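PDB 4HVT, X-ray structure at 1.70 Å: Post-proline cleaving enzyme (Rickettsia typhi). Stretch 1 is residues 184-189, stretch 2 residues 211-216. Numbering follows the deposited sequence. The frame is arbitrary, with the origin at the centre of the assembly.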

# COMPACT_ATOMS: atom_id res chain seq x y z
N GLU A 184 -1.16 11.92 19.16
CA GLU A 184 -1.03 11.05 17.99
C GLU A 184 -2.38 10.83 17.37
O GLU A 184 -3.39 10.88 18.06
CB GLU A 184 -0.44 9.72 18.40
CG GLU A 184 0.97 9.80 18.96
CD GLU A 184 1.42 8.48 19.58
OE1 GLU A 184 1.48 7.47 18.88
OE2 GLU A 184 1.61 8.42 20.82
N GLY A 185 -2.40 10.57 16.08
CA GLY A 185 -3.65 10.29 15.39
C GLY A 185 -3.38 9.41 14.19
O GLY A 185 -2.34 9.56 13.57
N LYS A 186 -4.32 8.50 13.87
CA LYS A 186 -4.10 7.60 12.74
C LYS A 186 -4.05 8.38 11.43
O LYS A 186 -5.01 9.02 11.00
CB LYS A 186 -5.15 6.49 12.64
CG LYS A 186 -5.08 5.48 13.75
CD LYS A 186 -5.86 4.22 13.41
CE LYS A 186 -7.33 4.48 13.21
NZ LYS A 186 -8.00 3.22 12.80
N PHE A 187 -2.91 8.30 10.78
CA PHE A 187 -2.61 9.01 9.53
C PHE A 187 -2.91 10.52 9.64
O PHE A 187 -3.36 11.17 8.71
CB PHE A 187 -3.29 8.35 8.34
CG PHE A 187 -2.88 6.91 8.16
CD1 PHE A 187 -1.56 6.59 7.85
CD2 PHE A 187 -3.77 5.90 8.41
CE1 PHE A 187 -1.16 5.27 7.69
CE2 PHE A 187 -3.37 4.59 8.28
CZ PHE A 187 -2.08 4.28 7.94
N THR A 188 -2.53 11.06 10.78
CA THR A 188 -2.42 12.53 10.95
C THR A 188 -1.23 12.96 10.15
O THR A 188 -0.10 12.53 10.42
CB THR A 188 -2.21 12.92 12.41
OG1 THR A 188 -3.44 12.69 13.14
CG2 THR A 188 -1.88 14.41 12.47
N TYR A 189 -1.49 13.76 9.12
CA TYR A 189 -0.47 14.37 8.29
C TYR A 189 -0.73 15.87 8.14
O TYR A 189 -1.91 16.30 7.98
CB TYR A 189 -0.49 13.78 6.87
CG TYR A 189 -0.02 12.38 6.70
CD1 TYR A 189 1.33 12.06 6.75
CD2 TYR A 189 -0.91 11.39 6.38
CE1 TYR A 189 1.76 10.73 6.53
CE2 TYR A 189 -0.51 10.08 6.17
CZ TYR A 189 0.81 9.76 6.24
OH TYR A 189 1.13 8.44 6.03
N SER A 211 -16.00 6.39 13.83
CA SER A 211 -16.18 5.00 14.23
C SER A 211 -15.13 4.07 13.67
O SER A 211 -14.95 2.91 14.19
CB SER A 211 -17.56 4.52 13.78
OG SER A 211 -18.53 5.16 14.61
N SER A 212 -14.40 4.53 12.64
CA SER A 212 -13.29 3.79 12.07
C SER A 212 -11.96 4.18 12.78
O SER A 212 -10.87 3.64 12.45
CB SER A 212 -13.17 4.10 10.55
OG SER A 212 -14.34 3.62 9.86
N LEU A 213 -12.08 5.10 13.74
CA LEU A 213 -11.04 5.53 14.69
C LEU A 213 -10.03 6.49 14.06
O LEU A 213 -9.04 6.82 14.70
CB LEU A 213 -10.37 4.37 15.45
CG LEU A 213 -11.30 3.35 16.08
CD1 LEU A 213 -10.52 2.24 16.78
CD2 LEU A 213 -12.30 3.97 17.00
N TYR A 214 -10.33 7.01 12.88
CA TYR A 214 -9.50 8.05 12.26
C TYR A 214 -9.90 9.41 12.82
O TYR A 214 -11.04 9.62 13.24
CB TYR A 214 -9.66 8.06 10.74
CG TYR A 214 -9.16 6.83 10.09
CD1 TYR A 214 -7.81 6.56 10.06
CD2 TYR A 214 -10.03 5.89 9.53
CE1 TYR A 214 -7.33 5.38 9.49
CE2 TYR A 214 -9.55 4.69 8.99
CZ TYR A 214 -8.21 4.45 8.98
OH TYR A 214 -7.68 3.31 8.39
N PRO A 215 -8.97 10.37 12.79
CA PRO A 215 -9.36 11.75 13.19
C PRO A 215 -10.56 12.27 12.41
O PRO A 215 -10.60 12.11 11.16
CB PRO A 215 -8.13 12.57 12.86
CG PRO A 215 -6.98 11.57 12.90
CD PRO A 215 -7.57 10.29 12.32
N ASN A 216 -11.51 12.88 13.12
CA ASN A 216 -12.67 13.44 12.48
C ASN A 216 -12.61 14.96 12.23
O ASN A 216 -13.55 15.53 11.67
CB ASN A 216 -13.95 13.13 13.27
CG ASN A 216 -14.07 13.95 14.55
OD1 ASN A 216 -13.11 14.52 15.06
ND2 ASN A 216 -15.27 14.02 15.08
O HOH W 1 -6.56 2.16 10.66
O HOH W 2 -6.77 8.45 15.34

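This is a small, lysine-centred contact, in which the side chain of Lys186 brings its end over the ring face of Tyr214 and bonds a backbone carbonyl, with two waters and a proline ring completing the join. The two stretches bury 282 Å² in total, and Lys186 alone has 104 Å² covered by the other segment.

Its CA-to-CB bond points toward stretch 2, and chi angles of m, t, m, t carry the ammonium to Ser212, where NZ donates a hydrogen bond to Ser212 O at 2.9 Å. The far end of the chain, CE and NZ, lies over one face of the Tyr214 ring, while Lys186 CB approaches the ring at Tyr214 CD1, 3.7 Å away. Lys186 NZ sits 4.1 Å from the ring centroid and 17° off the normal, which meets the geometry of a cation-pi interaction; Lys186 CE, also 4.1 Å from that centroid and 25° off the normal, makes a CH-pi contact. Lysine suits the position because its last methylene can pack on an aromatic face while its charged end still finds polar partners.

Water supplies two further links. Water 1 accepts from Lys186 NZ at 2.8 Å and hydrogen-bonds Tyr214 OH at 2.8 Å, joining the same two side chains beyond the ring. Water 2 accepts from Lys186 N and donates to Leu213 O, both at 2.9 Å, and so bridges the backbones where no direct hydrogen bond joins them.

Stretch 1 presents these groups from a type II turn, Gly185 to Thr188, closed by Thr188 N to Gly185 O at 3.2 Å. Glycine fits here, since an ideal CB would lie 2.3 Å from Thr188 OG1. Pro215 packs against the turn, its CD 3.1 Å from Lys186 O and its CG 3.7 Å from Thr188 OG1. Phe187 adds an apolar contact, CD2 to Tyr214 CE1 at 3.8 Å, with the tyrosine atom at the phenylalanine ring edge.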